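Local coordinates for protein DNA polymerase (Pyrobaculum calidifontis, PDB 5MDN) that probably catalyses template-directed DNA synthesis, adding deoxyribonucleotides to a growing strand with release of diphosphate, as a member of the family B DNA polymerases, at residues E594-F598 / I641-K645; F285-K289 / I614-G618; R651-V655 / V761-K765. All coordinates share one frame; numbering follows the deposited sequence.

How the interactions relate
From the N terminus, residues 285-289 of the exonuclease domain open interaction 2. Residues 594-598 open interaction 1 before 614-618 closes interaction 2, a loop of 324 intervening residues, and 641-645 then closes interaction 1 after 42. The two therefore cross. Both reach the sheet of strands 595-598, 605-609 and 614-617: interaction 2 docks the exonuclease domain on its edge, and interaction 1 lays helix 628-643 against it. They meet where Leu642 packs on Ile614. Interaction 3 follows in series, closing a loop of 105 residues and tying helix 647-666 to the C-terminal segment 761-765; it touches interaction 1 through Ile641 and Val654, while interactions 2 and 3 stay about 10 Å apart at their nearest atoms.

Interaction 1 of 3, residues E594-F598 / I641-K645; sequences ERVLF and ILKSK
Ile641 meets the strand through its CG2 branch, which lies 3.9 Å from CD2 of Leu597, the two side chains running obliquely past one another. Leu642 comes next and does two jobs. Its CD2 methyl settles against the strand backbone and 4.0 Å from CB of Leu597, while its carbonyl turns to Arg595. NH1 of Arg595 donates to Leu642 O in a bent bond (132° at the hydrogen); the modelled 2.4 Å is too short to be trusted at this resolution. The carbonyl sits at the edge of the guanidinium, near its plane, and the arginine chain kinks at chi3 (-64°) to bring NH1 there. Ser414 takes the NE hydrogen, fixing the group from a second direction. Ser644 folds back, OG donating to Ile641 O at 2.9 Å, and passes its backbone over one face of the guanidinium. CG of Lys645 covers that face too, its chain crossing the arginine at about a right angle. A positive guanidinium near the C-terminal end of helix 628-643 would probably interact favourably with the helix dipole. In fold terms this is a helix packed on an antiparallel sheet, with a strand arginine set against its C-terminal end.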
loop_
_atom_site.group_PDB
_atom_site.type_symbol
_atom_site.label_atom_id
_atom_site.label_comp_id
_atom_site.label_asym_id
_atom_site.label_seq_id
_atom_site.Cartn_x
_atom_site.Cartn_y
_atom_site.Cartn_z
ATOM N N GLU A 594 22.276 -10.410 -12.452
ATOM C CA GLU A 594 23.603 -10.966 -12.695
ATOM C C GLU A 594 23.733 -12.353 -12.077
ATOM O O GLU A 594 24.358 -13.244 -12.663
ATOM C CB GLU A 594 24.670 -10.021 -12.145
ATOM C CG GLU A 594 26.096 -10.424 -12.473
ATOM C CD GLU A 594 27.107 -9.389 -12.019
ATOM O OE1 GLU A 594 26.685 -8.288 -11.607
ATOM O OE2 GLU A 594 28.322 -9.675 -12.072
ATOM N N ARG A 595 23.152 -12.550 -10.895
ATOM C CA ARG A 595 23.161 -13.840 -10.223
ATOM C C ARG A 595 21.932 -13.940 -9.330
ATOM O O ARG A 595 21.421 -12.932 -8.838
ATOM C CB ARG A 595 24.458 -14.041 -9.426
ATOM C CG ARG A 595 24.980 -15.471 -9.447
ATOM C CD ARG A 595 26.485 -15.563 -9.209
ATOM N NE ARG A 595 27.257 -14.918 -10.270
ATOM C CZ ARG A 595 27.920 -13.774 -10.137
ATOM N NH1 ARG A 595 27.922 -13.128 -8.980
ATOM N NH2 ARG A 595 28.591 -13.279 -11.169
ATOM N N VAL A 596 21.467 -15.171 -9.121
ATOM C CA VAL A 596 20.252 -15.449 -8.358
ATOM C C VAL A 596 20.513 -16.644 -7.453
ATOM O O VAL A 596 21.193 -17.598 -7.845
ATOM C CB VAL A 596 19.039 -15.727 -9.279
ATOM C CG1 VAL A 596 17.818 -16.138 -8.467
ATOM C CG2 VAL A 596 18.712 -14.514 -10.116
ATOM N N LEU A 597 19.974 -16.587 -6.238
ATOM C CA LEU A 597 20.122 -17.651 -5.251
ATOM C C LEU A 597 18.741 -18.095 -4.781
ATOM O O LEU A 597 18.052 -17.349 -4.077
ATOM C CB LEU A 597 20.971 -17.178 -4.077
ATOM C CG LEU A 597 20.961 -18.059 -2.829
ATOM C CD1 LEU A 597 21.572 -19.424 -3.110
ATOM C CD2 LEU A 597 21.702 -17.349 -1.719
ATOM N N PHE A 598 18.346 -19.308 -5.161
ATOM C CA PHE A 598 17.145 -19.937 -4.626
ATOM C C PHE A 598 17.528 -20.765 -3.405
ATOM O O PHE A 598 18.333 -21.698 -3.508
ATOM C CB PHE A 598 16.469 -20.818 -5.677
ATOM C CG PHE A 598 15.579 -20.066 -6.626
ATOM C CD1 PHE A 598 16.080 -19.540 -7.806
ATOM C CD2 PHE A 598 14.232 -19.898 -6.343
ATOM C CE1 PHE A 598 15.255 -18.853 -8.682
ATOM C CE2 PHE A 598 13.404 -19.215 -7.213
ATOM C CZ PHE A 598 13.916 -18.691 -8.383
ATOM N N ILE A 641 27.508 -14.483 -1.313
ATOM C CA ILE A 641 27.150 -15.591 -2.195
ATOM C C ILE A 641 26.788 -15.076 -3.584
ATOM O O ILE A 641 27.179 -15.664 -4.599
ATOM C CB ILE A 641 26.007 -16.415 -1.574
ATOM C CG1 ILE A 641 26.491 -17.109 -0.299
ATOM C CG2 ILE A 641 25.479 -17.439 -2.565
ATOM C CD1 ILE A 641 25.382 -17.558 0.615
ATOM N N LEU A 642 26.051 -13.965 -3.653
ATOM C CA LEU A 642 25.608 -13.445 -4.942
ATOM C C LEU A 642 26.752 -12.857 -5.756
ATOM O O LEU A 642 26.657 -12.806 -6.987
ATOM C CB LEU A 642 24.522 -12.384 -4.744
ATOM C CG LEU A 642 23.144 -12.883 -4.308
ATOM C CD1 LEU A 642 22.236 -11.712 -3.971
ATOM C CD2 LEU A 642 22.530 -13.756 -5.389
ATOM N N LYS A 643 27.827 -12.416 -5.107
ATOM C CA LYS A 643 28.967 -11.838 -5.804
ATOM C C LYS A 643 30.079 -12.843 -6.065
ATOM O O LYS A 643 31.069 -12.495 -6.715
ATOM C CB LYS A 643 29.520 -10.644 -5.018
ATOM C CG LYS A 643 28.580 -9.452 -4.970
ATOM C CD LYS A 643 29.228 -8.243 -4.316
ATOM C CE LYS A 643 28.240 -7.090 -4.228
ATOM N NZ LYS A 643 28.739 -5.987 -3.364
ATOM N N SER A 644 29.941 -14.077 -5.583
ATOM C CA SER A 644 30.918 -15.123 -5.844
ATOM C C SER A 644 30.547 -15.885 -7.110
ATOM O O SER A 644 29.390 -16.276 -7.294
ATOM C CB SER A 644 31.006 -16.087 -4.659
ATOM O OG SER A 644 29.816 -16.849 -4.528
ATOM N N LYS A 645 31.534 -16.100 -7.976
ATOM C CA LYS A 645 31.394 -17.049 -9.072
ATOM C C LYS A 645 31.651 -18.460 -8.550
ATOM O O LYS A 645 32.613 -18.682 -7.806
ATOM C CB LYS A 645 32.371 -16.708 -10.197
ATOM C CG LYS A 645 32.233 -15.295 -10.740
ATOM C CD LYS A 645 33.418 -14.946 -11.624
ATOM C CE LYS A 645 33.542 -13.443 -11.835
ATOM N NZ LYS A 645 32.459 -12.890 -12.696
#

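Interaction 2 of 3, residues F285-K289 / I614-G618; sequences FPEIK and IDIVG
The backbone NH of Ile616 reaches across to Glu287 O, 3.1 Å away and nearly straight (162°). It is the one hydrogen bond between the two segments, so the loop meets the strand at a point and does not add a further strand to the sheet. Side chains close in around it. CB of Glu287 lies 3.7 Å from CB of Asp615, so these two acids touch by their first carbons while their carboxylates stand apart. On the other flank Lys289 lays its aliphatic chain over Ile616, its CD 4.1 Å from the CD1 methyl; the two side chains cross at a slant, and the lysine's bend at chi2 (118°) brings CD over the isoleucine's methyls. Val617 offers its CG2 branch to Pro286 O at 4.0 Å.

One shell further out, polar partners set the acids in place. Lys591 forms a salt bridge with Glu287 OE2 and a long, weak ion pair with Asp615 OD2, which would offset the like charges of the two carboxylates. Tyr593 hydrogen-bonds Asp615 OD1 and so helps to hold that carboxylate. Asp615 and Val617 pair through their backbones with Gly607 and Tyr605, so the intervening NH of Ile616 points outward to the loop.

The whole is a loop of the exonuclease domain docked on the outermost strand, 614-617, of an antiparallel polymerase-domain sheet, a join between exonuclease and polymerase parts. The neighbouring Lys603, Arg604 and Tyr605 fit the KxY motif of family B polymerases, which in relatives contacts the primer-template duplex.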
loop_
_atom_site.group_PDB
_atom_site.type_symbol
_atom_site.label_atom_id
_atom_site.label_comp_id
_atom_site.label_asym_id
_atom_site.label_seq_id
_atom_site.Cartn_x
_atom_site.Cartn_y
_atom_site.Cartn_z
ATOM N N PHE A 285 5.764 -3.136 -2.243
ATOM C CA PHE A 285 6.926 -3.559 -3.020
ATOM C C PHE A 285 7.554 -4.802 -2.401
ATOM O O PHE A 285 8.124 -4.731 -1.303
ATOM C CB PHE A 285 7.964 -2.437 -3.114
ATOM C CG PHE A 285 7.436 -1.168 -3.723
ATOM C CD1 PHE A 285 6.502 -1.208 -4.745
ATOM C CD2 PHE A 285 7.894 0.064 -3.289
ATOM C CE1 PHE A 285 6.024 -0.041 -5.310
ATOM C CE2 PHE A 285 7.417 1.235 -3.850
ATOM C CZ PHE A 285 6.482 1.180 -4.864
ATOM N N PRO A 286 7.481 -5.956 -3.068
ATOM C CA PRO A 286 8.001 -7.195 -2.479
ATOM C C PRO A 286 9.513 -7.344 -2.543
ATOM O O PRO A 286 10.038 -8.332 -2.014
ATOM C CB PRO A 286 7.313 -8.274 -3.321
ATOM C CG PRO A 286 7.191 -7.642 -4.668
ATOM C CD PRO A 286 6.895 -6.184 -4.404
ATOM N N GLU A 287 10.229 -6.411 -3.175
ATOM C CA GLU A 287 11.672 -6.545 -3.346
ATOM C C GLU A 287 12.477 -6.065 -2.141
ATOM O O GLU A 287 13.618 -6.506 -1.965
ATOM C CB GLU A 287 12.124 -5.772 -4.589
ATOM C CG GLU A 287 11.320 -6.063 -5.846
ATOM C CD GLU A 287 10.513 -4.861 -6.302
ATOM O OE1 GLU A 287 9.574 -4.465 -5.581
ATOM O OE2 GLU A 287 10.825 -4.303 -7.375
ATOM N N ILE A 288 11.917 -5.181 -1.311
ATOM C CA ILE A 288 12.745 -4.379 -0.414
ATOM C C ILE A 288 13.085 -5.139 0.868
ATOM O O ILE A 288 14.198 -5.016 1.393
ATOM C CB ILE A 288 12.039 -3.045 -0.113
ATOM C CG1 ILE A 288 11.696 -2.307 -1.414
ATOM C CG2 ILE A 288 12.897 -2.183 0.804
ATOM C CD1 ILE A 288 12.687 -1.227 -1.801
ATOM N N LYS A 289 12.129 -5.907 1.401
ATOM C CA LYS A 289 12.342 -6.862 2.492
ATOM C C LYS A 289 12.524 -6.210 3.864
ATOM O O LYS A 289 12.330 -6.873 4.889
ATOM C CB LYS A 289 13.535 -7.776 2.171
ATOM C CG LYS A 289 14.661 -7.786 3.197
ATOM C CD LYS A 289 14.838 -9.173 3.791
ATOM C CE LYS A 289 15.829 -9.158 4.940
ATOM N NZ LYS A 289 15.999 -10.506 5.550
ATOM N N ILE A 614 20.934 -5.474 -4.560
ATOM C CA ILE A 614 20.338 -6.759 -4.215
ATOM C C ILE A 614 18.884 -6.524 -3.822
ATOM O O ILE A 614 18.567 -5.554 -3.122
ATOM C CB ILE A 614 21.122 -7.449 -3.077
ATOM C CG1 ILE A 614 22.507 -7.929 -3.540
ATOM C CG2 ILE A 614 20.336 -8.615 -2.488
ATOM C CD1 ILE A 614 23.574 -6.847 -3.548
ATOM N N ASP A 615 17.993 -7.409 -4.264
ATOM C CA ASP A 615 16.632 -7.441 -3.754
ATOM C C ASP A 615 16.272 -8.862 -3.348
ATOM O O ASP A 615 16.773 -9.837 -3.913
ATOM C CB ASP A 615 15.609 -6.877 -4.771
ATOM C CG ASP A 615 15.689 -7.536 -6.146
ATOM O OD1 ASP A 615 16.047 -8.728 -6.250
ATOM O OD2 ASP A 615 15.372 -6.847 -7.139
ATOM N N ILE A 616 15.416 -8.966 -2.336
ATOM C CA ILE A 616 15.156 -10.224 -1.649
ATOM C C ILE A 616 13.653 -10.452 -1.626
ATOM O O ILE A 616 12.893 -9.571 -1.210
ATOM C CB ILE A 616 15.729 -10.222 -0.218
ATOM C CG1 ILE A 616 17.239 -9.972 -0.254
ATOM C CG2 ILE A 616 15.421 -11.536 0.481
ATOM C CD1 ILE A 616 17.868 -9.787 1.108
ATOM N N VAL A 617 13.225 -11.631 -2.071
ATOM C CA VAL A 617 11.812 -11.967 -2.198
ATOM C C VAL A 617 11.535 -13.192 -1.341
ATOM O O VAL A 617 12.285 -14.173 -1.393
ATOM C CB VAL A 617 11.419 -12.228 -3.664
ATOM C CG1 VAL A 617 9.946 -12.614 -3.760
ATOM C CG2 VAL A 617 11.715 -11.009 -4.521
ATOM N N GLY A 618 10.463 -13.135 -0.558
ATOM C CA GLY A 618 10.156 -14.183 0.390
ATOM C C GLY A 618 10.747 -13.927 1.768
ATOM O O GLY A 618 11.696 -13.166 1.945
#

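Interaction 3 of 3, residues R651-V655 / V761-K765; sequences RERVV and VLGVK
Arg651 and Val761 point at each other head-on. The arginine leaves helix 647-666 with its chain fully extended from CG to NE, chi2 and chi3 both close to 180°, and so reaches out to meet the valine. Its CG lies 3.5 Å from CG1 of Val761, and that same methyl sits at the edge of the guanidinium, in its plane. Val761 O approaches the guanidinium obliquely, with NE 2.9 Å away. Over one face of the group stands the amine of Lys765, whose chain slants across the arginine; its NZ is 4.1 Å from CD of Arg651.

Beneath this polar layer Leu762 provides the apolar core. It lies alongside both Arg651 and Val655, pointing the other way, and its CG takes the position between backbone N and carbonyl carbon (chi1 77°). Its CD1 methyl then lands against two consecutive helix valines, 3.5 Å from CG2 of Val655 and 3.9 Å from CG1 of Val654. CB of Lys765 meets the other branch of Val655, CG1, at 4.2 Å.

The contact therefore combines a small hydrophobic patch with two cations. NH1 of Arg651 and NZ of Lys765 stand 4.3 Å apart, and the negative end of the Val761 carbonyl probably eases the concentration of positive charge, leaving the apolar patch to carry the packing of the C-terminal segment on the helix.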
loop_
_atom_site.group_PDB
_atom_site.type_symbol
_atom_site.label_atom_id
_atom_site.label_comp_id
_atom_site.label_asym_id
_atom_site.label_seq_id
_atom_site.Cartn_x
_atom_site.Cartn_y
_atom_site.Cartn_z
ATOM N N ARG A 651 31.215 -20.812 -0.239
ATOM C CA ARG A 651 31.436 -21.238 1.143
ATOM C C ARG A 651 32.635 -20.532 1.759
ATOM O O ARG A 651 32.517 -19.866 2.793
ATOM C CB ARG A 651 31.639 -22.751 1.258
ATOM C CG ARG A 651 30.474 -23.651 0.943
ATOM C CD ARG A 651 30.983 -25.083 0.835
ATOM N NE ARG A 651 29.925 -26.053 0.577
ATOM C CZ ARG A 651 30.139 -27.353 0.400
ATOM N NH1 ARG A 651 31.374 -27.830 0.445
ATOM N NH2 ARG A 651 29.124 -28.179 0.180
ATOM N N GLU A 652 33.803 -20.680 1.131
ATOM C CA GLU A 652 35.033 -20.126 1.682
ATOM C C GLU A 652 34.896 -18.635 1.962
ATOM O O GLU A 652 35.487 -18.126 2.921
ATOM C CB GLU A 652 36.196 -20.431 0.736
ATOM C CG GLU A 652 37.557 -19.973 1.222
ATOM C CD GLU A 652 38.671 -20.416 0.293
ATOM O OE1 GLU A 652 38.368 -20.826 -0.850
ATOM O OE2 GLU A 652 39.847 -20.381 0.713
ATOM N N ARG A 653 34.125 -17.920 1.141
ATOM C CA ARG A 653 33.811 -16.528 1.448
ATOM C C ARG A 653 32.905 -16.433 2.672
ATOM O O ARG A 653 33.150 -15.628 3.578
ATOM C CB ARG A 653 33.155 -15.860 0.240
ATOM C CG ARG A 653 34.071 -15.700 -0.962
ATOM C CD ARG A 653 34.736 -14.335 -0.997
ATOM N NE ARG A 653 33.804 -13.299 -1.431
ATOM C CZ ARG A 653 33.499 -13.060 -2.703
ATOM N NH1 ARG A 653 34.051 -13.783 -3.667
ATOM N NH2 ARG A 653 32.639 -12.099 -3.011
ATOM N N VAL A 654 31.840 -17.239 2.704
ATOM C CA VAL A 654 30.873 -17.169 3.799
ATOM C C VAL A 654 31.507 -17.623 5.110
ATOM O O VAL A 654 31.392 -16.943 6.137
ATOM C CB VAL A 654 29.620 -17.999 3.466
ATOM C CG1 VAL A 654 28.805 -18.255 4.722
ATOM C CG2 VAL A 654 28.773 -17.275 2.436
ATOM N N VAL A 655 32.199 -18.767 5.095
ATOM C CA VAL A 655 32.721 -19.317 6.343
ATOM C C VAL A 655 33.822 -18.432 6.911
ATOM O O VAL A 655 33.972 -18.327 8.135
ATOM C CB VAL A 655 33.222 -20.758 6.131
ATOM C CG1 VAL A 655 33.608 -21.393 7.461
ATOM C CG2 VAL A 655 32.166 -21.595 5.436
ATOM N N VAL A 761 24.429 -25.471 1.034
ATOM C CA VAL A 761 25.698 -26.095 0.663
ATOM C C VAL A 761 26.609 -26.365 1.869
ATOM O O VAL A 761 27.512 -27.203 1.785
ATOM C CB VAL A 761 26.396 -25.191 -0.374
ATOM C CG1 VAL A 761 27.071 -24.016 0.307
ATOM C CG2 VAL A 761 27.358 -25.973 -1.254
ATOM N N LEU A 762 26.391 -25.683 3.001
ATOM C CA LEU A 762 27.361 -25.728 4.099
ATOM C C LEU A 762 26.687 -25.949 5.450
ATOM O O LEU A 762 25.574 -25.477 5.698
ATOM C CB LEU A 762 28.216 -24.444 4.179
ATOM C CG LEU A 762 27.617 -23.169 4.779
ATOM C CD1 LEU A 762 28.697 -22.123 5.026
ATOM C CD2 LEU A 762 26.547 -22.606 3.867
ATOM N N GLY A 763 27.392 -26.683 6.319
ATOM C CA GLY A 763 26.902 -27.038 7.634
ATOM C C GLY A 763 27.555 -26.242 8.757
ATOM O O GLY A 763 28.265 -25.258 8.538
ATOM N N VAL A 764 27.339 -26.581 10.008
ATOM C CA VAL A 764 27.971 -25.821 11.080
ATOM C C VAL A 764 29.470 -26.013 11.092
ATOM O O VAL A 764 29.978 -27.054 11.444
ATOM C CB VAL A 764 27.463 -26.317 12.387
ATOM C CG1 VAL A 764 26.012 -25.957 12.526
ATOM C CG2 VAL A 764 27.577 -27.825 12.385
ATOM N N LYS A 765 30.192 -24.992 10.697
ATOM C CA LYS A 765 31.624 -25.083 10.629
ATOM C C LYS A 765 32.385 -24.071 11.469
ATOM O O LYS A 765 32.015 -22.903 11.527
ATOM C CB LYS A 765 32.043 -24.946 9.189
ATOM C CG LYS A 765 31.288 -25.855 8.237
ATOM C CD LYS A 765 31.988 -25.940 6.890
ATOM C CE LYS A 765 30.996 -25.929 5.746
ATOM N NZ LYS A 765 31.507 -26.712 4.593
#